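Local coordinates for Cyclo(L-leucyl-L-phenylalanyl) synthase (Streptomyces noursei, PDB 3OQV), which makes cyclodipeptides, among them the albonoursin precursor cyclo(L-phenylalanyl-L-leucyl), from two aminoacyl-tRNAs without consuming ATP, at residues T147-M152 and Y178-A183; F186-G191 and R220-Q225. All coordinates share one frame; numbering follows the deposited sequence.

Contact 1: residues T147-M152 and Y178-A183. With DTD (dithiane diol), chain B; PO4 (phosphate ion), chain C.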
loop_
_atom_site.group_PDB
_atom_site.type_symbol
_atom_site.label_atom_id
_atom_site.label_comp_id
_atom_site.label_asym_id
_atom_site.label_seq_id
_atom_site.Cartn_x
_atom_site.Cartn_y
_atom_site.Cartn_z
ATOM N N THR A 147 -1.302 15.276 10.502
ATOM C CA THR A 147 -2.746 15.295 10.290
ATOM C C THR A 147 -3.155 14.425 9.107
ATOM O O THR A 147 -4.141 13.689 9.179
ATOM C CB THR A 147 -3.262 16.728 10.050
ATOM O OG1 THR A 147 -3.025 17.519 11.219
ATOM C CG2 THR A 147 -4.755 16.711 9.743
ATOM N N ALA A 148 -2.381 14.515 8.027
ATOM C CA ALA A 148 -2.629 13.748 6.806
ATOM C C ALA A 148 -2.509 12.247 7.055
ATOM O O ALA A 148 -3.374 11.473 6.660
ATOM C CB ALA A 148 -1.663 14.176 5.707
ATOM N N CYS A 149 -1.421 11.842 7.698
ATOM C CA CYS A 149 -1.273 10.460 8.128
ATOM C C CYS A 149 -2.429 10.030 9.006
ATOM O O CYS A 149 -2.966 8.949 8.838
ATOM C CB CYS A 149 0.041 10.268 8.872
ATOM S SG CYS A 149 1.466 10.271 7.778
ATOM N N GLU A 150 -2.824 10.898 9.934
ATOM C CA GLU A 150 -3.874 10.565 10.884
ATOM C C GLU A 150 -5.213 10.395 10.182
ATOM O O GLU A 150 -5.982 9.486 10.495
ATOM C CB GLU A 150 -3.968 11.652 11.964
ATOM C CG GLU A 150 -2.765 11.683 12.899
ATOM C CD GLU A 150 -2.715 12.918 13.792
ATOM O OE1 GLU A 150 -3.585 13.807 13.656
ATOM O OE2 GLU A 150 -1.796 12.996 14.638
ATOM N N ASP A 151 -5.484 11.252 9.203
ATOM C CA ASP A 151 -6.673 11.080 8.371
ATOM C C ASP A 151 -6.670 9.741 7.655
ATOM O O ASP A 151 -7.690 9.048 7.597
ATOM C CB ASP A 151 -6.806 12.230 7.362
ATOM C CG ASP A 151 -7.185 13.547 8.027
ATOM O OD1 ASP A 151 -7.676 13.519 9.185
ATOM O OD2 ASP A 151 -6.977 14.611 7.397
ATOM N N MET A 152 -5.500 9.358 7.156
ATOM C CA MET A 152 -5.323 8.049 6.558
ATOM C C MET A 152 -5.561 6.925 7.557
ATOM O O MET A 152 -6.185 5.929 7.217
ATOM C CB MET A 152 -3.920 7.899 5.959
ATOM C CG MET A 152 -3.804 6.696 5.044
ATOM S SD MET A 152 -2.227 6.645 4.181
ATOM C CE MET A 152 -2.301 4.998 3.494
ATOM N N TYR A 178 0.406 0.752 11.223
ATOM C CA TYR A 178 0.164 0.271 9.872
ATOM C C TYR A 178 0.511 1.360 8.850
ATOM O O TYR A 178 1.189 1.108 7.854
ATOM C CB TYR A 178 -1.317 -0.124 9.756
ATOM C CG TYR A 178 -1.711 -0.739 8.436
ATOM C CD1 TYR A 178 -1.626 -2.116 8.231
ATOM C CD2 TYR A 178 -2.218 0.044 7.414
ATOM C CE1 TYR A 178 -1.977 -2.679 7.014
ATOM C CE2 TYR A 178 -2.576 -0.513 6.194
ATOM C CZ TYR A 178 -2.453 -1.872 6.002
ATOM O OH TYR A 178 -2.824 -2.425 4.792
ATOM N N VAL A 179 0.049 2.574 9.109
ATOM C CA VAL A 179 0.175 3.647 8.131
ATOM C C VAL A 179 1.618 4.167 8.084
ATOM O O VAL A 179 2.157 4.395 7.002
ATOM C CB VAL A 179 -0.792 4.802 8.433
ATOM C CG1 VAL A 179 -0.315 6.110 7.759
ATOM C CG2 VAL A 179 -2.219 4.439 7.976
ATOM N N LEU A 180 2.256 4.298 9.247
ATOM C CA LEU A 180 3.664 4.693 9.297
ATOM C C LEU A 180 4.610 3.709 8.609
ATOM O O LEU A 180 5.654 4.119 8.118
ATOM C CB LEU A 180 4.131 4.951 10.738
ATOM C CG LEU A 180 3.456 6.147 11.412
ATOM C CD1 LEU A 180 4.046 6.407 12.791
ATOM C CD2 LEU A 180 3.537 7.398 10.537
ATOM N N ALA A 181 4.295 2.412 8.656
ATOM C CA ALA A 181 5.034 1.416 7.878
ATOM C C ALA A 181 4.924 1.649 6.362
ATOM O O ALA A 181 5.853 1.345 5.617
ATOM C CB ALA A 181 4.584 -0.019 8.247
ATOM N N GLU A 182 3.766 2.132 5.914
ATOM C CA GLU A 182 3.487 2.357 4.485
ATOM C C GLU A 182 4.067 3.677 3.987
ATOM O O GLU A 182 4.258 3.873 2.783
ATOM C CB GLU A 182 1.973 2.370 4.248
ATOM C CG GLU A 182 1.315 0.996 4.388
ATOM C CD GLU A 182 -0.121 0.991 3.891
ATOM O OE1 GLU A 182 -0.830 1.986 4.126
ATOM O OE2 GLU A 182 -0.532 0.024 3.214
ATOM N N ALA A 183 4.322 4.586 4.921
ATOM C CA ALA A 183 4.596 5.982 4.588
ATOM C C ALA A 183 5.831 6.200 3.704
ATOM O O ALA A 183 5.802 7.061 2.825
ATOM C CB ALA A 183 4.694 6.827 5.863
HETATM S S1 DTD B . 1.086 2.562 -0.363
HETATM C C1 DTD B . -0.618 2.993 -0.489
HETATM C C2 DTD B . -1.321 1.882 -1.257
HETATM O O2 DTD B . -2.544 2.376 -1.820
HETATM C C3 DTD B . -1.565 0.698 -0.326
HETATM O O3 DTD B . -2.756 -0.013 -0.689
HETATM C C4 DTD B . -0.378 -0.258 -0.348
HETATM S S4 DTD B . 1.126 0.595 0.014
HETATM P P PO4 C . -3.976 0.574 2.812
HETATM O O1 PO4 C . -5.093 -0.041 3.623
HETATM O O2 PO4 C . -2.820 -0.404 2.763
HETATM O O3 PO4 C . -4.463 0.899 1.427
HETATM O O4 PO4 C . -3.530 1.848 3.502
#
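Cys149 and Val179 are the residues at which the two helices draw closest, their CA atoms 7.0 Å apart. The axes of segments 147-152 and 178-183 cross at 122° and come within 9.9 Å of each other, and the side chains of Cys149, Met152 and Val179 fill the interface. Cys149 offers Val179 both backbone and side chain: its carbonyl O lies 4.0 Å from Val179 CG1, and its CB meets the same methyl. Its SG makes a looser contact, 4.5 Å, with CD2 of Leu180, whose tip turns back to this side although its first bond points away. Phe139 of helix 126-141 packs against both Cys149 and Leu180.

One turn on, Met152 does the longer-range work. With CG anti to the backbone N (chi1 -166°) and an extended chain beyond it, the side chain slants past Val179. Its CG lies 4.0 Å from Val179 CG2 and its SD 4.1 Å from Val179 CG1, so the two branches of one valine meet successive parts of the methionine. The Met152 and Glu182 side chains cross at about a right angle, bringing CE of the methionine 3.4 Å from OE1 of the glutamate; CE is equally near O4 of a phosphate ion, probably from the crystallisation liquor. Pro207 and Phe211 of helix 207-212 also pack on Met152.

The apolar packing thus leads to the carboxylate of Glu182, one of the residues lining the dithiane diol pocket. The phosphate lies at the edge of the Tyr178 ring, near its plane. Residues 178-182 probably contribute to substrate binding, and Glu182 may take part in catalysis. Chemically, the contact sets the methyl of Met152 as a nonpolar neighbour beside that carboxylate.

Contact 2: residues F186-G191 and R220-Q225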
loop_
_atom_site.group_PDB
_atom_site.type_symbol
_atom_site.label_atom_id
_atom_site.label_comp_id
_atom_site.label_asym_id
_atom_site.label_seq_id
_atom_site.Cartn_x
_atom_site.Cartn_y
_atom_site.Cartn_z
ATOM N N PHE A 186 4.549 5.918 0.219
ATOM C CA PHE A 186 3.722 7.001 -0.292
ATOM C C PHE A 186 4.355 8.396 -0.247
ATOM O O PHE A 186 3.954 9.278 -0.996
ATOM C CB PHE A 186 2.253 6.945 0.202
ATOM C CG PHE A 186 2.070 7.133 1.694
ATOM C CD1 PHE A 186 2.140 8.396 2.258
ATOM C CD2 PHE A 186 1.593 6.084 2.477
ATOM C CE1 PHE A 186 1.889 8.588 3.610
ATOM C CE2 PHE A 186 1.310 6.274 3.834
ATOM C CZ PHE A 186 1.424 7.531 4.389
ATOM N N ALA A 187 5.446 8.538 0.505
ATOM C CA ALA A 187 6.154 9.807 0.574
ATOM C C ALA A 187 7.369 9.843 -0.342
ATOM O O ALA A 187 7.754 10.907 -0.833
ATOM C CB ALA A 187 6.551 10.121 2.015
ATOM N N ASP A 188 8.007 8.695 -0.550
ATOM C CA ASP A 188 9.340 8.708 -1.137
ATOM C C ASP A 188 9.671 7.383 -1.808
ATOM O O ASP A 188 10.722 6.814 -1.557
ATOM C CB ASP A 188 10.400 9.057 -0.077
ATOM C CG ASP A 188 11.725 9.527 -0.699
ATOM O OD1 ASP A 188 11.878 9.462 -1.940
ATOM O OD2 ASP A 188 12.635 9.907 0.058
ATOM N N SER A 189 8.821 6.951 -2.736
ATOM C CA SER A 189 9.136 5.803 -3.589
ATOM C C SER A 189 10.428 5.937 -4.401
ATOM O O SER A 189 11.129 4.943 -4.607
ATOM C CB SER A 189 7.964 5.475 -4.520
ATOM O OG SER A 189 7.061 4.574 -3.881
ATOM N N PRO A 190 10.755 7.162 -4.866
ATOM C CA PRO A 190 12.042 7.261 -5.546
ATOM C C PRO A 190 13.176 6.751 -4.673
ATOM O O PRO A 190 14.026 5.999 -5.153
ATOM C CB PRO A 190 12.200 8.766 -5.822
ATOM C CG PRO A 190 10.784 9.279 -5.903
ATOM C CD PRO A 190 9.983 8.416 -4.932
ATOM N N GLY A 191 13.176 7.132 -3.399
ATOM C CA GLY A 191 14.246 6.727 -2.497
ATOM C C GLY A 191 14.140 5.276 -2.056
ATOM O O GLY A 191 15.148 4.591 -1.896
ATOM N N ARG A 220 5.585 18.780 0.561
ATOM C CA ARG A 220 5.758 18.005 -0.657
ATOM C C ARG A 220 6.410 16.643 -0.380
ATOM O O ARG A 220 7.430 16.555 0.300
ATOM C CB ARG A 220 6.565 18.798 -1.684
ATOM N N ALA A 221 5.798 15.585 -0.901
ATOM C CA ALA A 221 6.500 14.329 -1.160
ATOM C C ALA A 221 7.826 14.547 -1.894
ATOM O O ALA A 221 8.105 15.646 -2.400
ATOM C CB ALA A 221 5.600 13.385 -1.934
ATOM N N ALA A 222 8.666 13.518 -1.927
ATOM C CA ALA A 222 9.947 13.621 -2.640
ATOM C C ALA A 222 9.706 14.040 -4.089
ATOM O O ALA A 222 8.709 13.654 -4.684
ATOM C CB ALA A 222 10.689 12.281 -2.587
ATOM N N GLU A 223 10.600 14.857 -4.644
ATOM C CA GLU A 223 10.694 15.017 -6.087
ATOM C C GLU A 223 10.635 13.677 -6.809
ATOM O O GLU A 223 11.348 12.732 -6.463
ATOM C CB GLU A 223 11.983 15.759 -6.470
ATOM C CG GLU A 223 12.365 15.655 -7.948
ATOM C CD GLU A 223 13.687 16.352 -8.272
ATOM O OE1 GLU A 223 14.436 16.697 -7.331
ATOM O OE2 GLU A 223 13.989 16.547 -9.470
ATOM N N GLY A 224 9.808 13.616 -7.843
ATOM C CA GLY A 224 9.684 12.411 -8.647
ATOM C C GLY A 224 8.505 11.562 -8.195
ATOM O O GLY A 224 8.086 10.654 -8.903
ATOM N N GLN A 225 7.975 11.846 -7.010
ATOM C CA GLN A 225 6.848 11.053 -6.506
ATOM C C GLN A 225 5.569 11.504 -7.195
ATOM O O GLN A 225 5.251 12.679 -7.175
ATOM C CB GLN A 225 6.699 11.199 -4.990
ATOM C CG GLN A 225 5.535 10.375 -4.412
ATOM C CD GLN A 225 5.789 8.879 -4.481
ATOM O OE1 GLN A 225 6.705 8.368 -3.837
ATOM N NE2 GLN A 225 4.997 8.174 -5.283
#
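Ala187 and Ala222 are joined by a backbone hydrogen bond, Ala222 N to Ala187 O, 3.0 Å long. The same carbonyl O has Ala221 CB 3.5 Å away, so consecutive loop residues bring an N-H and a methyl to one oxygen. A second bond comes from a side chain: Gln225 OE1 accepts from Ser189 N at 2.8 Å, with an N-H...O angle of 153° and the donor nearly along the C=O axis. Gln225 leaves its backbone with CG anti to N and then bends at chi2 (69°), and its amide oxygen also lies near Ser189 CB and Pro190 CD. The glutamine thus meets the helix where it is kinked, at Pro190, which has no N-H to give, and Gly191, whose N turns to Asp188.

Around these bonds the packing is close. Asp188 OD1 lies 3.1 Å from Ala222 CB and accepts from Gly191 N, three residues on, in an Asx motif; the donor approaches from above the carboxylate plane. Pro190 CG rests 3.5 Å from Glu223 O and also touches the backbone carbonyl carbon of Gly224. Those loop residues are shaped by a type II beta turn from Ala222 to Gln225, closed by Gln225 N to Ala222 O at 3.0 Å, with Gly224 taking the positive phi of its third position.

Second-shell partners hold the pieces in place. Asp188 OD2 forms a salt bridge with Arg134 of helix 126-141, and Ser189 OG bonds to Leu185 O. Phe186 O accepts from Tyr227 OH, while Gly224 bonds through its backbone to Ser198. The contact therefore ties the C-terminal part of helix 169-193 to the loop leading into edge strand 225-229, with strand 198-202 alongside and helix 126-141 meeting Ala187 and Asp188.

Overall arrangement
Successive portions of helix 169-193 serve both contacts, whose centres lie 15 Å apart: its middle meets helix 143-158 in contact 1, and its C-terminal part meets the loop before strand 225-229 in contact 2. Phe186 bridges them, since its CE2 packs 3.6 Å from Met152 SD. The Phe186 side chain is also about 4 Å from that of Leu200, essential for the synthase's specificity, and, at the nearest atoms, about 5 Å from the dithiane diol. Contact 1 is nearer the chemistry, with Glu182 about 5 Å, side chain to side chain, from Ser37, the inferred nucleophile. Contact 2 lies toward the surface, linking the same helix to the parallel sheet of the Rossmann fold.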